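Local coordinates for endoglucanase, glycoside hydrolase family 5 protein (Cytophaga hutchinsonii, PDB 5IHS), which probably hydrolyses internal beta-1,4-glucosidic bonds of cellulose as a periplasmic family 5 endoglucanase of a cellulose-degrading bacterium, at residues Tyr249-Ala254 against Gly313-Asp318; Cys280-Ser283 against Pro288-Ala291; Gly33-Lys38 against Asp48-Arg53; Thr27-Tyr32 against Asn149-Ile154; Gly94-Pro99 against Ile122-His127. All coordinates share one frame; numbering follows the deposited sequence. Where two conformers were deposited one is given.

Interaction 1 of 5, residues Tyr249-Ala254 against Gly313-Asp318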
# COMPACT_ATOMS: atom_id res chain seq x y z
N TYR A 249 -1.13 -7.43 -0.39
CA TYR A 249 -1.08 -8.88 -0.27
C TYR A 249 -2.48 -9.42 -0.46
O TYR A 249 -3.47 -8.73 -0.20
CB TYR A 249 -0.49 -9.35 1.09
CG TYR A 249 -1.46 -9.17 2.23
CD1 TYR A 249 -1.58 -7.94 2.86
CD2 TYR A 249 -2.29 -10.21 2.66
CE1 TYR A 249 -2.51 -7.73 3.88
CE2 TYR A 249 -3.22 -10.01 3.68
CZ TYR A 249 -3.34 -8.77 4.27
OH TYR A 249 -4.28 -8.60 5.25
N GLY A 250 -2.57 -10.67 -0.88
CA GLY A 250 -3.83 -11.37 -0.95
C GLY A 250 -3.94 -12.50 0.07
O GLY A 250 -3.04 -12.75 0.87
N THR A 251 -5.07 -13.20 0.00
CA THR A 251 -5.30 -14.40 0.80
C THR A 251 -5.32 -15.66 -0.05
O THR A 251 -5.61 -16.75 0.46
CB THR A 251 -6.63 -14.29 1.54
OG1 THR A 251 -7.66 -14.16 0.56
CG2 THR A 251 -6.65 -13.10 2.51
N CYS A 252 -5.02 -15.55 -1.34
CA CYS A 252 -5.29 -16.61 -2.31
C CYS A 252 -4.08 -16.74 -3.23
O CYS A 252 -2.98 -16.24 -2.94
CB CYS A 252 -6.59 -16.28 -3.05
SG CYS A 252 -6.59 -14.69 -3.86
N ASP A 253 -4.24 -17.41 -4.36
CA ASP A 253 -3.06 -17.44 -5.21
C ASP A 253 -2.89 -16.12 -5.98
O ASP A 253 -3.74 -15.21 -5.95
CB ASP A 253 -2.98 -18.70 -6.05
CG ASP A 253 -4.05 -18.78 -7.05
OD1 ASP A 253 -4.42 -17.71 -7.55
OD2 ASP A 253 -4.52 -19.91 -7.33
N ALA A 254 -1.74 -16.01 -6.63
CA ALA A 254 -1.29 -14.74 -7.18
C ALA A 254 -2.15 -14.23 -8.32
O ALA A 254 -2.06 -13.05 -8.66
CB ALA A 254 0.17 -14.87 -7.64
N GLY A 313 -12.58 -11.26 2.68
CA GLY A 313 -12.85 -10.04 3.41
C GLY A 313 -13.04 -10.27 4.90
O GLY A 313 -12.54 -9.50 5.73
N LYS A 314 -13.76 -11.33 5.26
CA LYS A 314 -13.97 -11.64 6.68
C LYS A 314 -12.64 -11.92 7.37
O LYS A 314 -12.40 -11.45 8.49
CB LYS A 314 -14.90 -12.84 6.84
CG LYS A 314 -14.86 -13.42 8.24
CD LYS A 314 -15.86 -14.55 8.43
CE LYS A 314 -15.69 -15.21 9.80
NZ LYS A 314 -15.70 -14.22 10.91
N LEU A 315 -11.78 -12.72 6.74
CA LEU A 315 -10.49 -13.05 7.34
C LEU A 315 -9.69 -11.79 7.61
O LEU A 315 -9.15 -11.60 8.71
CB LEU A 315 -9.74 -13.99 6.39
CG LEU A 315 -8.40 -14.52 6.89
CD1 LEU A 315 -8.05 -15.77 6.10
CD2 LEU A 315 -7.27 -13.51 6.77
N VAL A 316 -9.59 -10.92 6.61
CA VAL A 316 -8.75 -9.74 6.72
C VAL A 316 -9.34 -8.73 7.69
O VAL A 316 -8.62 -8.13 8.50
CB VAL A 316 -8.57 -9.15 5.30
CG1 VAL A 316 -7.99 -7.78 5.34
CG2 VAL A 316 -7.76 -10.13 4.46
N ARG A 317 -10.66 -8.52 7.62
CA ARG A 317 -11.32 -7.60 8.54
C ARG A 317 -11.19 -8.08 9.98
O ARG A 317 -10.94 -7.28 10.90
CB ARG A 317 -12.80 -7.45 8.17
CG ARG A 317 -13.59 -6.57 9.12
CD ARG A 317 -15.04 -6.44 8.65
NE ARG A 317 -15.90 -5.77 9.61
CZ ARG A 317 -16.50 -6.37 10.64
NH1 ARG A 317 -16.35 -7.67 10.87
NH2 ARG A 317 -17.25 -5.65 11.47
N ASP A 318 -11.32 -9.38 10.21
CA ASP A 318 -11.16 -9.89 11.57
C ASP A 318 -9.75 -9.62 12.10
O ASP A 318 -9.59 -9.25 13.27
CB ASP A 318 -11.47 -11.38 11.62
CG ASP A 318 -12.97 -11.71 11.51
OD1 ASP A 318 -13.82 -10.79 11.57
OD2 ASP A 318 -13.29 -12.93 11.41
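Tyr249, Thr251, Leu315 and Val316 form a small, buried, largely apolar contact where the chain leaving strand 244-249 of a TIM barrel meets helix 311-329 of the outer layer, the last helix of the fold. The case shows how branched side chains help to seat an outer helix on the barrel. Val316 sits at the centre of this contact, and both of its methyl groups are used. CG1 lies 3.8 Å from Tyr249 OH, while CG2 faces the threonine as well. With CG1 anti to the backbone N (chi1 167°), the fork of the valine opens on the tyrosine tip and the threonine methyl together. Tyr249 and Val316 approach from opposite directions, so the phenol meets the valine end-on with its oxygen. That oxygen has its polar partner elsewhere, in Tyr269 OH on helix 262-274. Thr251 splits its two branches: CG2 faces the helix, and OG1 is hydrogen-bonded to Ser312 OG, just before the segment 313-318. Leu315 adds a looser touch, its CD2 being 4.3 Å from Thr251 CG2, and it also packs on Pro262 and Tyr269. The second valine methyl lies between the two partners across the contact, with Val316 CG2 3.7 Å from Thr251 CG2 and 3.9 Å from Tyr249 OH.

Interaction 2 of 5, residues Cys280-Ser283 against Pro288-Ala291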
# COMPACT_ATOMS: atom_id res chain seq x y z
N CYS A 280 -1.23 -4.07 3.71
CA CYS A 280 -2.54 -3.71 3.17
C CYS A 280 -3.05 -4.81 2.25
O CYS A 280 -2.32 -5.26 1.36
CB CYS A 280 -2.50 -2.43 2.33
SG CYS A 280 -2.13 -0.93 3.22
N ASN A 281 -4.30 -5.21 2.43
CA ASN A 281 -4.90 -6.30 1.66
C ASN A 281 -5.55 -5.83 0.37
O ASN A 281 -6.23 -4.80 0.32
CB ASN A 281 -5.96 -7.01 2.50
CG ASN A 281 -6.70 -8.09 1.73
OD1 ASN A 281 -7.89 -7.96 1.46
ND2 ASN A 281 -6.00 -9.17 1.42
N TRP A 282 -5.36 -6.63 -0.68
CA TRP A 282 -6.02 -6.47 -1.97
C TRP A 282 -7.25 -7.38 -1.99
O TRP A 282 -7.08 -8.61 -1.93
CB TRP A 282 -5.05 -6.90 -3.06
CG TRP A 282 -5.50 -6.69 -4.47
CD1 TRP A 282 -6.10 -7.60 -5.28
CD2 TRP A 282 -5.37 -5.49 -5.24
NE1 TRP A 282 -6.34 -7.05 -6.51
CE2 TRP A 282 -5.90 -5.76 -6.52
CE3 TRP A 282 -4.85 -4.21 -4.98
CZ2 TRP A 282 -5.92 -4.80 -7.54
CZ3 TRP A 282 -4.87 -3.26 -5.99
CH2 TRP A 282 -5.39 -3.57 -7.26
N SER A 283 -8.47 -6.85 -2.10
CA SER A 283 -8.78 -5.42 -2.21
C SER A 283 -10.25 -5.17 -1.92
O SER A 283 -11.08 -6.08 -1.92
CB SER A 283 -8.51 -4.88 -3.62
OG SER A 283 -9.51 -5.30 -4.53
N PRO A 288 -16.23 -10.73 -8.92
CA PRO A 288 -16.46 -12.10 -8.39
C PRO A 288 -15.24 -13.00 -8.48
O PRO A 288 -15.20 -14.01 -9.21
CB PRO A 288 -17.64 -12.58 -9.25
CG PRO A 288 -17.49 -11.85 -10.52
CD PRO A 288 -16.97 -10.49 -10.17
N GLU A 289 -14.21 -12.64 -7.69
CA GLU A 289 -12.96 -13.38 -7.58
C GLU A 289 -12.60 -13.51 -6.11
O GLU A 289 -13.02 -12.69 -5.28
CB GLU A 289 -11.79 -12.71 -8.35
CG GLU A 289 -11.25 -11.40 -7.72
CD GLU A 289 -10.05 -10.78 -8.48
OE1 GLU A 289 -9.81 -11.14 -9.65
OE2 GLU A 289 -9.36 -9.92 -7.89
N THR A 290 -11.77 -14.51 -5.79
CA THR A 290 -11.44 -14.81 -4.39
C THR A 290 -10.88 -13.61 -3.64
O THR A 290 -11.16 -13.43 -2.45
CB THR A 290 -10.41 -15.94 -4.35
OG1 THR A 290 -10.87 -17.03 -5.14
CG2 THR A 290 -10.16 -16.40 -2.91
N ALA A 291 -10.01 -12.83 -4.29
CA ALA A 291 -9.32 -11.75 -3.58
C ALA A 291 -10.24 -10.61 -3.19
O ALA A 291 -9.89 -9.84 -2.29
CB ALA A 291 -8.16 -11.20 -4.41
O HOH W 1 -9.93 -9.60 0.52
O HOH W 2 -7.18 -8.91 -8.55
O HOH W 3 -9.61 -7.86 -5.33
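Trp282, Ser283 and Ala291 are joined first through their backbones: Ser283 N donates a weak hydrogen bond to Ala291 O at 3.3 Å, with an N-H...O angle of 144°. The chain turns a corner at Trp282, and the peptide to Ser283 is cis; Ser283 CB lies 3.5 Å above the plane of the Trp282 ring, toward its rim. A non-proline cis bond after a tryptophan of the eighth strand is known from related family 5 barrels.

Water carries most of the polar traffic. Glu289 OE2 receives two bridging waters. The first accepts from Trp282 NE1 at 2.9 Å, lying in the indole plane at its edge; the second is 2.7 Å from Ser283 OG and makes a longer link to the carboxylate. A third water sits between Asn281 OD1 and Ala291 O.

Apolar contact is slight: Ala291 CB approaches the edge of the indole, 4.2 Å from Trp282 CD1.

Within the barrel, strand 279-284 pairs with strand 244-249 through Trp282 and Tyr249, and with strand 53-57 through Asn281. The indole lies nearly parallel to the His125 ring of strand 119-125, while 288-291 belongs to the loop leading to helix 311-329.

Interaction 3 of 5, residues Gly33-Lys38 against Asp48-Arg53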
# COMPACT_ATOMS: atom_id res chain seq x y z
N GLY A 33 1.94 10.59 14.44
CA GLY A 33 2.55 11.75 13.81
C GLY A 33 3.29 11.43 12.52
O GLY A 33 2.98 10.49 11.78
N LYS A 34 4.29 12.27 12.24
CA LYS A 34 5.10 12.10 11.05
C LYS A 34 5.87 10.79 11.13
O LYS A 34 6.46 10.45 12.16
CB LYS A 34 6.11 13.24 10.95
CG LYS A 34 5.50 14.60 10.65
CD LYS A 34 6.58 15.69 10.68
CE LYS A 34 6.08 17.03 10.22
NZ LYS A 34 7.18 18.02 10.26
N LEU A 35 5.91 10.07 10.01
CA LEU A 35 6.59 8.79 9.90
C LEU A 35 7.95 8.95 9.24
O LEU A 35 8.16 9.83 8.39
CB LEU A 35 5.75 7.81 9.08
CG LEU A 35 4.33 7.59 9.61
CD1 LEU A 35 3.59 6.64 8.66
CD2 LEU A 35 4.31 7.05 11.03
N SER A 36 8.87 8.07 9.61
CA SER A 36 10.20 8.05 9.02
C SER A 36 10.72 6.61 9.10
O SER A 36 10.04 5.71 9.59
CB SER A 36 11.12 9.05 9.71
OG SER A 36 11.20 8.75 11.07
N VAL A 37 11.93 6.41 8.58
CA VAL A 37 12.53 5.08 8.52
C VAL A 37 13.82 5.10 9.32
O VAL A 37 14.64 6.00 9.15
CB VAL A 37 12.80 4.66 7.06
CG1 VAL A 37 13.44 3.27 7.01
CG2 VAL A 37 11.50 4.69 6.24
N LYS A 38 13.99 4.09 10.18
CA LYS A 38 15.23 3.86 10.92
C LYS A 38 15.59 2.39 10.75
O LYS A 38 14.90 1.51 11.29
CB LYS A 38 15.03 4.20 12.39
CG LYS A 38 16.19 3.85 13.31
CD LYS A 38 17.46 4.61 12.95
CE LYS A 38 18.53 4.43 14.02
NZ LYS A 38 18.21 5.22 15.23
N ASP A 48 7.62 6.13 18.69
CA ASP A 48 7.00 4.83 18.50
C ASP A 48 7.64 4.11 17.33
O ASP A 48 8.02 4.72 16.33
CB ASP A 48 5.52 5.02 18.15
CG ASP A 48 4.75 5.71 19.24
OD1 ASP A 48 4.44 5.05 20.25
OD2 ASP A 48 4.43 6.91 19.08
N THR A 49 7.74 2.78 17.44
CA THR A 49 7.92 1.94 16.27
C THR A 49 6.53 1.61 15.74
O THR A 49 5.67 1.12 16.48
CB THR A 49 8.71 0.67 16.60
OG1 THR A 49 9.98 1.04 17.15
CG2 THR A 49 8.94 -0.17 15.34
N VAL A 50 6.27 1.95 14.47
CA VAL A 50 4.92 1.96 13.92
C VAL A 50 4.74 0.80 12.95
O VAL A 50 5.59 0.54 12.10
CB VAL A 50 4.64 3.30 13.21
CG1 VAL A 50 3.26 3.31 12.60
CG2 VAL A 50 4.78 4.46 14.18
N GLN A 51 3.59 0.13 13.07
CA GLN A 51 3.14 -0.88 12.12
C GLN A 51 1.69 -0.56 11.75
O GLN A 51 0.82 -0.57 12.62
CB GLN A 51 3.24 -2.28 12.71
CG GLN A 51 2.92 -3.36 11.69
CD GLN A 51 2.89 -4.74 12.29
OE1 GLN A 51 3.06 -4.91 13.50
NE2 GLN A 51 2.65 -5.73 11.45
N LEU A 52 1.46 -0.25 10.49
CA LEU A 52 0.14 0.07 9.96
C LEU A 52 -0.47 -1.18 9.34
O LEU A 52 0.24 -2.06 8.85
CB LEU A 52 0.25 1.17 8.90
CG LEU A 52 0.90 2.47 9.38
CD1 LEU A 52 1.02 3.46 8.24
CD2 LEU A 52 0.15 3.10 10.56
N ARG A 53 -1.80 -1.26 9.36
CA ARG A 53 -2.50 -2.34 8.69
C ARG A 53 -3.79 -1.77 8.12
O ARG A 53 -4.48 -0.99 8.79
CB ARG A 53 -2.88 -3.49 9.62
CG ARG A 53 -1.77 -4.08 10.46
CD ARG A 53 -2.40 -5.07 11.45
NE ARG A 53 -1.39 -5.72 12.27
CZ ARG A 53 -0.87 -5.19 13.37
NH1 ARG A 53 -1.32 -4.03 13.84
NH2 ARG A 53 0.07 -5.86 14.02
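Leu35, Val50 and Leu52 belong to the floor of the barrel, where a small antiparallel hairpin (strands 35-38 and 41-44) lies beneath the ends at which the barrel strands begin. The segment 48-53 is the link from that hairpin into strand 53-57, so the contact ties the floor to the first strand of the wall. It is wholly apolar and turns on one side chain. Leu35 sends its two methyls to different partners: CD2 is 4.1 Å from Val50 CG2, with Val50 CG1 hardly farther at 4.2 Å, and CD1 is 4.1 Å from Leu52 CD1.

The two approaches differ in kind. The leucines reach toward each other tip to tip, whereas Val50 is crossed at about a right angle, its forked end meeting one methyl. Leu35 and Leu52 share one shape, with CG anti to the carbonyl carbon (chi1 -56° and -58°), which points each terminal fork at the other. In this extended link the residues alternate: Val50 and Leu52 face Leu35, while Gln51 between them turns its amide outward to Ile277 O and Asp273. Tyr119, at the start of strand 119-125, covers both Leu35 and Leu52. Gly33, with a positive phi of 74°, lets the chain leave helix 28-32 and turn into the hairpin. The result is a hydrophobic seal under the strand beginnings, supplied by an N-terminal hairpin, as seen in a number of family 5 glycoside hydrolase barrels.

Interaction 4 of 5, residues Thr27-Tyr32 against Asn149-Ile154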
# COMPACT_ATOMS: atom_id res chain seq x y z
N THR A 27 -6.81 11.15 16.87
CA THR A 27 -6.83 10.24 15.73
C THR A 27 -5.53 9.43 15.69
O THR A 27 -4.57 9.70 16.41
CB THR A 27 -6.89 11.04 14.44
OG1 THR A 27 -5.70 11.83 14.34
CG2 THR A 27 -8.13 11.95 14.38
N ILE A 28 -5.52 8.43 14.81
CA ILE A 28 -4.33 7.60 14.63
C ILE A 28 -3.14 8.45 14.21
O ILE A 28 -2.02 8.25 14.69
CB ILE A 28 -4.62 6.51 13.57
CG1 ILE A 28 -5.72 5.54 14.04
CG2 ILE A 28 -3.34 5.79 13.17
CD1 ILE A 28 -5.33 4.67 15.22
N VAL A 29 -3.36 9.37 13.27
CA VAL A 29 -2.26 10.19 12.78
C VAL A 29 -1.81 11.17 13.86
O VAL A 29 -0.62 11.49 13.95
CB VAL A 29 -2.67 10.86 11.46
CG1 VAL A 29 -1.67 11.88 11.00
CG2 VAL A 29 -2.84 9.79 10.37
N GLU A 30 -2.72 11.63 14.72
CA GLU A 30 -2.28 12.44 15.86
C GLU A 30 -1.46 11.61 16.85
O GLU A 30 -0.50 12.12 17.44
CB GLU A 30 -3.48 13.10 16.55
CG GLU A 30 -4.03 14.25 15.74
CD GLU A 30 -5.35 14.79 16.27
OE1 GLU A 30 -5.97 14.15 17.14
OE2 GLU A 30 -5.78 15.85 15.79
N LYS A 31 -1.80 10.34 17.01
CA LYS A 31 -1.06 9.46 17.92
C LYS A 31 0.38 9.26 17.47
O LYS A 31 1.32 9.43 18.25
CB LYS A 31 -1.78 8.11 18.05
CG LYS A 31 -1.08 7.11 18.97
CD LYS A 31 -1.74 5.74 18.92
CE LYS A 31 -1.04 4.72 19.80
NZ LYS A 31 -1.17 5.00 21.24
N TYR A 32 0.58 8.88 16.21
CA TYR A 32 1.92 8.51 15.75
C TYR A 32 2.66 9.66 15.08
O TYR A 32 3.90 9.69 15.10
CB TYR A 32 1.85 7.33 14.78
CG TYR A 32 1.43 6.00 15.38
CD1 TYR A 32 1.98 5.54 16.57
CD2 TYR A 32 0.52 5.19 14.73
CE1 TYR A 32 1.61 4.30 17.09
CE2 TYR A 32 0.15 3.97 15.24
CZ TYR A 32 0.70 3.51 16.41
OH TYR A 32 0.29 2.27 16.86
N ASN A 149 3.12 19.00 3.22
CA ASN A 149 3.27 19.32 4.64
C ASN A 149 2.40 18.47 5.57
O ASN A 149 2.20 18.86 6.73
CB ASN A 149 2.97 20.81 4.87
CG ASN A 149 3.62 21.35 6.14
OD1 ASN A 149 4.65 20.84 6.60
ND2 ASN A 149 3.02 22.39 6.72
N ILE A 150 1.93 17.30 5.15
CA ILE A 150 0.84 16.61 5.81
C ILE A 150 1.30 15.22 6.22
O ILE A 150 1.79 14.46 5.38
CB ILE A 150 -0.41 16.55 4.92
CG1 ILE A 150 -0.81 18.00 4.61
CG2 ILE A 150 -1.53 15.81 5.61
CD1 ILE A 150 -1.94 18.16 3.69
N PRO A 151 1.17 14.82 7.50
CA PRO A 151 1.81 13.58 7.96
C PRO A 151 1.13 12.31 7.48
O PRO A 151 1.73 11.23 7.57
CB PRO A 151 1.75 13.69 9.48
CG PRO A 151 0.55 14.59 9.73
CD PRO A 151 0.59 15.60 8.62
N ASN A 152 -0.09 12.40 6.97
CA ASN A 152 -0.83 11.20 6.58
C ASN A 152 -0.25 10.51 5.35
O ASN A 152 -0.57 9.35 5.11
CB ASN A 152 -2.27 11.58 6.23
CG ASN A 152 -2.95 12.39 7.31
OD1 ASN A 152 -2.51 13.50 7.63
ND2 ASN A 152 -4.06 11.87 7.84
N ILE A 153 0.54 11.22 4.54
CA ILE A 153 0.87 10.79 3.18
C ILE A 153 2.04 9.82 3.16
O ILE A 153 3.10 10.09 3.73
CB ILE A 153 1.22 12.01 2.32
CG1 ILE A 153 0.20 13.15 2.44
CG2 ILE A 153 1.49 11.58 0.87
CD1 ILE A 153 -1.17 12.80 1.96
N ILE A 154 1.86 8.73 2.42
CA ILE A 154 2.91 7.79 2.03
C ILE A 154 2.84 7.67 0.51
O ILE A 154 1.76 7.48 -0.05
CB ILE A 154 2.68 6.41 2.69
CG1 ILE A 154 2.68 6.53 4.22
CG2 ILE A 154 3.71 5.39 2.21
CD1 ILE A 154 2.07 5.33 4.92
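Val29, Pro151 and Asn152 meet on the underside of the TIM barrel, where the short N-terminal helix 28-32 packs on the type I beta turn Ile150-Ile153 that leads into strand 153-156. Residues more than a hundred positions apart meet here around one valine. Val29 CG1 lies 3.7 Å from Pro151 CG, the two side chains crossing at about a right angle, and the same methyl is 3.8 Å from Asn152 OD1. The other methyl, CG2, is 3.5 Å from Asn152 ND2. Both methyls lie to the same side of the amide plane, spread across the nitrogen and oxygen ends of the group.

The asparagine shows how a polar side chain can serve an apolar contact without losing its own bond. Its CG is anti to the carbonyl carbon (chi1 -52°), which swings the amide toward the helix, and ND2 donates to Ile118 O, just before strand 119-125. That bond helps to hold the rotation of the flat group on which Val29 rests. With an alanine here, Ile118 O would probably be left without its side-chain donor and the Val29 methyls would face a gap.

Helix 28-32 has its own lock at the start, a capping box between Thr27 and Glu30. Glu30 N donates to Thr27 OG1 at 3.0 Å (N-H...O 157°), and in return Thr27 N reaches Glu30 OE1 at 3.1 Å, coming from above the carboxylate plane, 43° out of it.

Interaction 5 of 5, residues Gly94-Pro99 against Ile122-His127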
# COMPACT_ATOMS: atom_id res chain seq x y z
N GLY A 94 -6.13 4.38 -17.73
CA GLY A 94 -5.93 4.98 -16.43
C GLY A 94 -5.41 6.40 -16.54
O GLY A 94 -5.82 7.17 -17.42
N TYR A 95 -4.48 6.74 -15.64
CA TYR A 95 -3.98 8.10 -15.51
C TYR A 95 -3.35 8.64 -16.80
O TYR A 95 -3.49 9.82 -17.10
CB TYR A 95 -2.98 8.15 -14.35
CG TYR A 95 -2.27 9.47 -14.22
CD1 TYR A 95 -2.94 10.56 -13.67
CD2 TYR A 95 -0.96 9.65 -14.64
CE1 TYR A 95 -2.32 11.80 -13.55
CE2 TYR A 95 -0.34 10.89 -14.53
CZ TYR A 95 -1.04 11.96 -13.98
OH TYR A 95 -0.42 13.18 -13.88
N LEU A 96 -2.60 7.81 -17.53
CA LEU A 96 -1.95 8.36 -18.73
C LEU A 96 -2.97 8.89 -19.73
O LEU A 96 -2.75 9.92 -20.36
CB LEU A 96 -1.03 7.32 -19.38
CG LEU A 96 0.17 6.87 -18.55
CD1 LEU A 96 0.95 5.80 -19.30
CD2 LEU A 96 1.07 8.03 -18.15
N GLU A 97 -4.11 8.20 -19.87
CA GLU A 97 -5.15 8.62 -20.80
C GLU A 97 -6.13 9.60 -20.18
O GLU A 97 -6.66 10.47 -20.90
CB GLU A 97 -5.93 7.40 -21.28
CG GLU A 97 -5.15 6.52 -22.22
CD GLU A 97 -5.56 6.73 -23.66
OE1 GLU A 97 -5.69 7.90 -24.07
OE2 GLU A 97 -5.77 5.72 -24.36
N ASN A 98 -6.40 9.48 -18.89
CA ASN A 98 -7.45 10.22 -18.21
C ASN A 98 -6.89 10.83 -16.93
O ASN A 98 -7.31 10.48 -15.82
CB ASN A 98 -8.62 9.29 -17.90
CG ASN A 98 -9.15 8.59 -19.14
OD1 ASN A 98 -9.03 7.37 -19.28
ND2 ASN A 98 -9.71 9.37 -20.04
N PRO A 99 -5.93 11.75 -17.05
CA PRO A 99 -5.21 12.19 -15.84
C PRO A 99 -6.09 12.89 -14.83
O PRO A 99 -5.96 12.64 -13.63
CB PRO A 99 -4.09 13.08 -16.39
CG PRO A 99 -4.53 13.45 -17.77
CD PRO A 99 -5.34 12.31 -18.28
N ILE A 122 -0.48 6.78 -1.67
CA ILE A 122 -0.73 7.21 -3.04
C ILE A 122 0.08 6.27 -3.93
O ILE A 122 1.29 6.40 -4.04
CB ILE A 122 -0.31 8.67 -3.26
CG1 ILE A 122 -1.12 9.61 -2.36
CG2 ILE A 122 -0.46 9.06 -4.73
CD1 ILE A 122 -0.63 11.03 -2.37
N ASP A 123 -0.61 5.29 -4.55
CA ASP A 123 0.02 4.21 -5.32
C ASP A 123 -0.11 4.46 -6.83
O ASP A 123 -1.21 4.47 -7.38
CB ASP A 123 -0.61 2.88 -4.91
CG ASP A 123 -0.43 1.75 -5.91
OD1 ASP A 123 0.61 1.65 -6.59
OD2 ASP A 123 -1.39 0.91 -5.96
N TYR A 124 1.04 4.64 -7.48
CA TYR A 124 1.15 4.71 -8.93
C TYR A 124 1.11 3.28 -9.43
O TYR A 124 2.12 2.57 -9.45
CB TYR A 124 2.45 5.43 -9.29
CG TYR A 124 2.52 6.01 -10.69
CD1 TYR A 124 1.77 7.14 -11.02
CD2 TYR A 124 3.32 5.45 -11.66
CE1 TYR A 124 1.83 7.69 -12.29
CE2 TYR A 124 3.39 6.00 -12.94
CZ TYR A 124 2.64 7.12 -13.24
OH TYR A 124 2.67 7.70 -14.49
N HIS A 125 -0.09 2.83 -9.80
CA HIS A 125 -0.38 1.41 -9.95
C HIS A 125 -0.04 0.96 -11.37
O HIS A 125 -0.90 0.74 -12.22
CB HIS A 125 -1.82 1.11 -9.54
CG HIS A 125 -2.03 -0.32 -9.17
ND1 HIS A 125 -1.72 -0.82 -7.93
CD2 HIS A 125 -2.53 -1.36 -9.89
CE1 HIS A 125 -2.03 -2.10 -7.89
NE2 HIS A 125 -2.51 -2.46 -9.07
N SER A 126 1.27 0.87 -11.60
CA SER A 126 1.85 0.60 -12.90
C SER A 126 2.76 -0.63 -12.86
O SER A 126 3.37 -0.94 -11.84
CB SER A 126 2.70 1.80 -13.34
OG SER A 126 3.33 1.58 -14.59
N HIS A 127 2.84 -1.29 -14.03
CA HIS A 127 3.80 -2.35 -14.31
C HIS A 127 4.92 -1.91 -15.24
O HIS A 127 5.75 -2.73 -15.63
CB HIS A 127 3.10 -3.56 -14.95
CG HIS A 127 2.13 -4.27 -14.05
ND1 HIS A 127 2.50 -4.78 -12.82
CD2 HIS A 127 0.82 -4.56 -14.20
CE1 HIS A 127 1.44 -5.35 -12.26
NE2 HIS A 127 0.41 -5.25 -13.09
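His125 ND1 donates to Asp123 OD2 across 2.6 Å on strand 119-125, the strand whose intervening Tyr124 reaches out to Tyr95 and Leu96. The N-H...O angle is 152°; the carboxylate offers its syn lone pair, and the acceptor is tilted 16° from the imidazole plane. Asp123 OD2 also has a long, weak ion pair with Arg85, and the His125 ring lies against Trp282 and Trp59, so the pair belongs to the inner side of the barrel near the ends of its strands.

Tyr124 points the other way, toward the outer layer, as alternation along a strand requires. The chi1 of -160° sets the ring opposite the backbone N and carries the phenol to the segment 94-99, which leads into helix 99-116. Its OH stands 4.0 Å from Leu96 CD2 and 4.1 Å from Tyr95 CD2, and its CE1 is likewise 4.1 Å from Tyr95 CD2. Both Tyr95 and Leu96 cross Tyr124 at about a right angle, and the end of the Tyr124 phenol rests against Tyr95 CD2 and the leucine methyl. Tyr95 also meets Phe139 of helix 133-147 edge-to-face.

Local backbone bonds shape both partners. Ser126 N returns to Tyr124 O at 2.9 Å, with His125 at the centre of an inverse gamma turn, and Asn98 N bonds to Gly94 O at 2.8 Å. The chemistry is thus divided between the two faces of one strand: directional polar bonding inward, and outward a contact that depends on shape and van der Waals packing.

The five contacts sample one eight-stranded TIM barrel from floor to rim. Along the chain, 27-32 and 33-38 come first; interactions 3 and 5 both fall within the span of interaction 4, and interaction 2 within that of interaction 1, in the C-terminal part. Interactions 3 and 4, with centres about 10 Å apart, use the consecutive N-terminal helix 28-32 and strand 35-38 beneath the barrel. Interactions 1 and 2, with centres about 6 Å apart, are joined by pairing of strands 244-249 and 279-284. Interaction 5 touches interaction 4 through neighbouring strands, and interaction 2 where Trp282 meets His125, near the strand ends that form the active-site face in this family.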